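Local coordinates for glycosyl hydrolase, family 31/fibronectin type III domain protein (Clostridium perfringens, PDB 4LKS) that binds galactose through a calcium-containing beta-sandwich carbohydrate-binding module, CBM32-3, and so probably helps target its parent family 31 glycoside hydrolase to galactose-bearing glycans, at residues Y74-I79 / Q139-T144; I97-D102 / T107-G112. One frame throughout, in Å; residues are numbered along the deposited sequence.

Contact 1 of 2, residues Y74-I79 / Q139-T144; sequences YDLNQI and QYLRFT
Ile79 reaches from strand 73-82 to Leu141 and Phe143 of strand 140-148, and its two branches divide the work. From CB, which points toward the other strand, CG2 goes off beside the backbone N and ends 3.9 Å from Leu141 CD1. The second branch leaves through CG1, which is wedged between the backbone N and the carbonyl carbon (chi1 64°), and then runs out extended; its tip, CD1, lies 3.9 Å from Phe143 CD1, approaching the ring obliquely. Leu141 and Phe143 both carry CG anti to the backbone N, two residues apart on the same face of their strand. One methyl of Leu141, CD1, serves two partners, since Leu76 CD1 also comes within 4.3 Å of it. The contact is wholly apolar and buried. With the strand axes 10.4 Å apart and running roughly the same way, at 28°, this is face-to-face packing of two sheets, the hydrophobic interior of a beta-sandwich. Phe164 of strand 158-166 touches Leu76, Ile79 and Leu141, while Ile97 of strand 95-100, next to 140-148 in the opposite sheet, packs on both Ile79 and Leu141.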
loop_
_atom_site.group_PDB
_atom_site.type_symbol
_atom_site.label_atom_id
_atom_site.label_comp_id
_atom_site.label_asym_id
_atom_site.label_seq_id
_atom_site.Cartn_x
_atom_site.Cartn_y
_atom_site.Cartn_z
ATOM N N TYR A 74 -0.967 9.916 14.109
ATOM C CA TYR A 74 -2.036 10.675 13.472
ATOM C C TYR A 74 -3.356 9.947 13.621
ATOM O O TYR A 74 -3.402 8.710 13.630
ATOM C CB TYR A 74 -1.779 10.837 11.969
ATOM C CG TYR A 74 -0.632 11.752 11.615
ATOM C CD1 TYR A 74 0.667 11.273 11.564
ATOM C CD2 TYR A 74 -0.861 13.094 11.319
ATOM C CE1 TYR A 74 1.721 12.107 11.231
ATOM C CE2 TYR A 74 0.180 13.936 10.985
ATOM C CZ TYR A 74 1.468 13.437 10.943
ATOM O OH TYR A 74 2.512 14.276 10.608
ATOM N N ASP A 75 -4.443 10.706 13.680
ATOM C CA ASP A 75 -5.775 10.133 13.562
ATOM C C ASP A 75 -6.014 9.887 12.078
ATOM O O ASP A 75 -6.289 10.831 11.326
ATOM C CB ASP A 75 -6.836 11.091 14.107
ATOM C CG ASP A 75 -6.706 11.334 15.606
ATOM O OD1 ASP A 75 -6.015 10.558 16.297
ATOM O OD2 ASP A 75 -7.332 12.298 16.098
ATOM N N LEU A 76 -5.854 8.633 11.657
ATOM C CA LEU A 76 -5.942 8.276 10.236
ATOM C C LEU A 76 -7.320 7.768 9.861
ATOM O O LEU A 76 -7.934 7.029 10.632
ATOM C CB LEU A 76 -4.947 7.160 9.903
ATOM C CG LEU A 76 -3.451 7.437 10.044
ATOM C CD1 LEU A 76 -2.655 6.180 9.730
ATOM C CD2 LEU A 76 -3.022 8.558 9.113
ATOM N N ASN A 77 -7.808 8.123 8.670
ATOM C CA ASN A 77 -9.059 7.495 8.222
ATOM C C ASN A 77 -9.156 7.164 6.736
ATOM O O ASN A 77 -10.219 6.784 6.241
ATOM C CB ASN A 77 -10.292 8.277 8.685
ATOM C CG ASN A 77 -10.316 9.692 8.167
ATOM O OD1 ASN A 77 -9.675 10.015 7.175
ATOM N ND2 ASN A 77 -11.070 10.553 8.846
ATOM N N GLN A 78 -8.039 7.280 6.029
ATOM C CA GLN A 78 -8.001 6.856 4.642
ATOM C C GLN A 78 -6.565 6.645 4.207
ATOM O O GLN A 78 -5.665 7.356 4.674
ATOM C CB GLN A 78 -8.683 7.900 3.744
ATOM C CG GLN A 78 -8.800 7.502 2.282
ATOM C CD GLN A 78 -9.514 8.544 1.456
ATOM O OE1 GLN A 78 -10.521 9.101 1.893
ATOM N NE2 GLN A 78 -9.012 8.799 0.245
ATOM N N ILE A 79 -6.341 5.676 3.322
ATOM C CA ILE A 79 -5.114 5.659 2.533
ATOM C C ILE A 79 -5.506 5.486 1.083
ATOM O O ILE A 79 -6.571 4.948 0.810
ATOM C CB ILE A 79 -4.110 4.550 2.939
ATOM C CG1 ILE A 79 -4.691 3.158 2.696
ATOM C CG2 ILE A 79 -3.671 4.734 4.393
ATOM C CD1 ILE A 79 -3.660 2.043 2.827
ATOM N N GLN A 139 0.782 5.437 14.567
ATOM C CA GLN A 139 2.073 5.897 14.053
ATOM C C GLN A 139 2.671 4.877 13.076
ATOM O O GLN A 139 3.646 5.153 12.384
ATOM C CB GLN A 139 3.060 6.204 15.186
ATOM C CG GLN A 139 4.355 6.810 14.665
ATOM C CD GLN A 139 5.266 7.350 15.746
ATOM O OE1 GLN A 139 5.057 7.111 16.936
ATOM N NE2 GLN A 139 6.295 8.080 15.329
ATOM N N TYR A 140 2.082 3.688 13.025
ATOM C CA TYR A 140 2.537 2.662 12.083
ATOM C C TYR A 140 1.335 2.065 11.385
ATOM O O TYR A 140 0.292 1.820 12.012
ATOM C CB TYR A 140 3.296 1.543 12.819
ATOM C CG TYR A 140 4.464 2.037 13.632
ATOM C CD1 TYR A 140 4.274 2.540 14.922
ATOM C CD2 TYR A 140 5.751 1.999 13.119
ATOM C CE1 TYR A 140 5.342 3.002 15.671
ATOM C CE2 TYR A 140 6.820 2.458 13.856
ATOM C CZ TYR A 140 6.608 2.956 15.129
ATOM O OH TYR A 140 7.684 3.414 15.856
ATOM N N LEU A 141 1.479 1.807 10.089
ATOM C CA LEU A 141 0.446 1.118 9.338
ATOM C C LEU A 141 1.103 -0.001 8.549
ATOM O O LEU A 141 2.052 0.233 7.813
ATOM C CB LEU A 141 -0.297 2.096 8.402
ATOM C CG LEU A 141 -1.481 1.504 7.618
ATOM C CD1 LEU A 141 -2.637 2.514 7.447
ATOM C CD2 LEU A 141 -1.037 0.951 6.259
ATOM N N ARG A 142 0.588 -1.211 8.719
ATOM C CA ARG A 142 1.038 -2.364 7.957
ATOM C C ARG A 142 0.000 -2.713 6.893
ATOM O O ARG A 142 -1.165 -2.997 7.192
ATOM C CB ARG A 142 1.310 -3.552 8.882
ATOM C CG ARG A 142 1.845 -4.784 8.149
ATOM C CD ARG A 142 2.561 -5.749 9.085
ATOM N NE ARG A 142 1.660 -6.369 10.061
ATOM C CZ ARG A 142 2.075 -7.002 11.158
ATOM N NH1 ARG A 142 3.371 -7.092 11.425
ATOM N NH2 ARG A 142 1.191 -7.546 11.987
ATOM N N PHE A 143 0.452 -2.665 5.644
ATOM C CA PHE A 143 -0.384 -2.925 4.476
ATOM C C PHE A 143 0.017 -4.278 3.902
ATOM O O PHE A 143 1.167 -4.468 3.498
ATOM C CB PHE A 143 -0.179 -1.807 3.445
ATOM C CG PHE A 143 -1.002 -1.962 2.187
ATOM C CD1 PHE A 143 -2.327 -1.560 2.148
ATOM C CD2 PHE A 143 -0.441 -2.501 1.038
ATOM C CE1 PHE A 143 -3.088 -1.703 0.979
ATOM C CE2 PHE A 143 -1.191 -2.638 -0.126
ATOM C CZ PHE A 143 -2.509 -2.232 -0.155
ATOM N N THR A 144 -0.923 -5.221 3.892
ATOM C CA THR A 144 -0.654 -6.593 3.467
ATOM C C THR A 144 -1.369 -6.885 2.172
ATOM O O THR A 144 -2.551 -6.617 2.048
ATOM C CB THR A 144 -1.134 -7.590 4.527
ATOM O OG1 THR A 144 -0.440 -7.333 5.752
ATOM C CG2 THR A 144 -0.862 -9.028 4.075
#

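Contact 2 of 2, residues I97-D102 / T107-G112; sequences IETSLD and TEVRTG
A classic beta bulge interrupts this antiparallel pairing: Val109 and Arg110 both face Ile97, whose carbonyl O receives two backbone N-H groups. Val109 N lies 2.9 Å from Ile97 O, tilted 21° from the carbonyl plane, whereas Arg110 N reaches Ile97 O only weakly, at 3.4 Å. Ile97 N returns a straight bond to Arg110 O (2.9 Å, 171°), and beyond the bulge Thr99 exchanges two bonds with Thr107. Val109, the extra residue of the bulge, has its CB directed toward strand 95-100. Val109 CG2, beside its own backbone N, comes 3.5 Å from Thr99 OG1, the two side chains crossing at about a right angle. In the modelled conformer of Ile97, CG2 sits 4.0 Å from Val109 CB, and Arg110 lies alongside, pointing the same way. A bend at chi3 (-69°) brings Arg110 NE and NH2 side-on to Thr111 O, which lies in the guanidinium plane, while NH1 bonds Arg132 O. The hairpin closes one side of the five-stranded sheet: 107-113 is one of its two edge strands, 95-100 pairs onward with 140-148, and Ile97 and Thr99 pack against strand 129-138 of the facing sheet.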
loop_
_atom_site.group_PDB
_atom_site.type_symbol
_atom_site.label_atom_id
_atom_site.label_comp_id
_atom_site.label_asym_id
_atom_site.label_seq_id
_atom_site.Cartn_x
_atom_site.Cartn_y
_atom_site.Cartn_z
ATOM N N ILE A 97 -5.319 -4.059 6.285
ATOM C CA ILE A 97 -4.703 -2.918 6.945
ATOM C C ILE A 97 -4.679 -3.157 8.447
ATOM O O ILE A 97 -5.699 -3.507 9.055
ATOM C CB ILE A 97 -5.469 -1.621 6.661
ATOM C CG1 ILE A 97 -5.334 -1.248 5.186
ATOM C CG2 ILE A 97 -4.932 -0.483 7.538
ATOM C CD1 ILE A 97 -6.270 -0.165 4.742
ATOM N N GLU A 98 -3.502 -2.974 9.043
ATOM C CA GLU A 98 -3.345 -3.030 10.497
ATOM C C GLU A 98 -2.653 -1.746 10.919
ATOM O O GLU A 98 -1.870 -1.194 10.157
ATOM C CB GLU A 98 -2.447 -4.196 10.900
ATOM C CG GLU A 98 -3.012 -5.561 10.636
ATOM C CD GLU A 98 -1.920 -6.606 10.694
ATOM O OE1 GLU A 98 -1.171 -6.746 9.697
ATOM O OE2 GLU A 98 -1.763 -7.245 11.752
ATOM N N THR A 99 -2.917 -1.275 12.133
ATOM C CA THR A 99 -2.196 -0.106 12.628
ATOM C C THR A 99 -1.681 -0.356 14.027
ATOM O O THR A 99 -2.168 -1.239 14.735
ATOM C CB THR A 99 -3.051 1.181 12.626
ATOM O OG1 THR A 99 -4.224 0.991 13.418
ATOM C CG2 THR A 99 -3.460 1.574 11.211
ATOM N N SER A 100 -0.705 0.440 14.438
ATOM C CA SER A 100 -0.216 0.357 15.808
ATOM C C SER A 100 0.415 1.656 16.261
ATOM O O SER A 100 0.710 2.539 15.444
ATOM C CB SER A 100 0.774 -0.799 15.964
ATOM O OG SER A 100 1.970 -0.529 15.280
ATOM N N LEU A 101 0.604 1.773 17.573
ATOM C CA LEU A 101 1.321 2.900 18.132
ATOM C C LEU A 101 2.789 2.580 18.352
ATOM O O LEU A 101 3.590 3.493 18.576
ATOM C CB LEU A 101 0.675 3.314 19.453
ATOM C CG LEU A 101 -0.755 3.835 19.313
ATOM C CD1 LEU A 101 -1.466 3.850 20.655
ATOM C CD2 LEU A 101 -0.753 5.225 18.700
ATOM N N ASP A 102 3.154 1.298 18.265
ATOM C CA ASP A 102 4.493 0.869 18.703
ATOM C C ASP A 102 5.207 -0.143 17.802
ATOM O O ASP A 102 6.276 -0.653 18.168
ATOM C CB ASP A 102 4.407 0.297 20.120
ATOM C CG ASP A 102 3.555 -0.957 20.193
ATOM O OD1 ASP A 102 2.976 -1.383 19.161
ATOM O OD2 ASP A 102 3.458 -1.527 21.301
ATOM N N THR A 107 -3.680 -3.425 15.736
ATOM C CA THR A 107 -5.116 -3.492 15.630
ATOM C C THR A 107 -5.436 -3.783 14.179
ATOM O O THR A 107 -4.951 -3.078 13.281
ATOM C CB THR A 107 -5.755 -2.148 15.996
ATOM O OG1 THR A 107 -5.393 -1.796 17.341
ATOM C CG2 THR A 107 -7.269 -2.223 15.869
ATOM N N GLU A 108 -6.239 -4.820 13.936
ATOM C CA GLU A 108 -6.729 -5.083 12.591
ATOM C C GLU A 108 -7.807 -4.062 12.280
ATOM O O GLU A 108 -8.841 -3.989 12.955
ATOM C CB GLU A 108 -7.287 -6.503 12.448
ATOM C CG GLU A 108 -7.622 -6.834 10.999
ATOM C CD GLU A 108 -7.996 -8.284 10.774
ATOM O OE1 GLU A 108 -7.320 -9.173 11.328
ATOM O OE2 GLU A 108 -8.961 -8.532 10.025
ATOM N N VAL A 109 -7.557 -3.264 11.252
ATOM C CA VAL A 109 -8.465 -2.179 10.909
ATOM C C VAL A 109 -9.533 -2.648 9.912
ATOM O O VAL A 109 -10.734 -2.463 10.144
ATOM C CB VAL A 109 -7.683 -0.977 10.357
ATOM C CG1 VAL A 109 -8.632 0.084 9.870
ATOM C CG2 VAL A 109 -6.738 -0.411 11.431
ATOM N N ARG A 110 -9.099 -3.268 8.815
ATOM C CA ARG A 110 -10.031 -3.757 7.808
ATOM C C ARG A 110 -9.326 -4.617 6.776
ATOM O O ARG A 110 -8.090 -4.634 6.680
ATOM C CB ARG A 110 -10.740 -2.607 7.080
ATOM C CG ARG A 110 -9.849 -1.841 6.106
ATOM C CD ARG A 110 -10.684 -0.934 5.210
ATOM N NE ARG A 110 -11.475 -1.745 4.291
ATOM C CZ ARG A 110 -12.435 -1.282 3.502
ATOM N NH1 ARG A 110 -12.759 0.003 3.513
ATOM N NH2 ARG A 110 -13.080 -2.122 2.701
ATOM N N THR A 111 -10.124 -5.357 6.021
ATOM C CA THR A 111 -9.660 -5.956 4.780
ATOM C C THR A 111 -10.508 -5.395 3.644
ATOM O O THR A 111 -11.476 -4.659 3.872
ATOM C CB THR A 111 -9.754 -7.478 4.808
ATOM O OG1 THR A 111 -11.121 -7.858 4.986
ATOM C CG2 THR A 111 -8.943 -8.038 5.962
ATOM N N GLY A 112 -10.146 -5.721 2.407
ATOM C CA GLY A 112 -10.969 -5.306 1.295
ATOM C C GLY A 112 -10.392 -5.733 -0.034
ATOM O O GLY A 112 -9.348 -6.383 -0.097
HETATM O O HOH W 1 -3.207 -1.006 18.067
#

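In the fold
The centres of contacts 1 and 2 are about 7 Å apart, and strands 140-148 and 95-100, neighbours in the five-stranded sheet, tie them together. Contact 1 spans the two sheets of the sandwich; contact 2 joins neighbouring strands within one. Along the chain, the hairpin of contact 2 falls between residues 74-79 and 139-144. A salt bridge from Arg142 NE to Glu98 OE1 (2.9 Å) links them on the face turned from the core, and a classic bulge sets Gln139 and Tyr140 opposite Ser100. Contact 1 joins strands distant in sequence, contact 2 a local hairpin, both within the jelly-roll-like framework of an F5/8 type C domain, whose galactose pocket is formed by other residues.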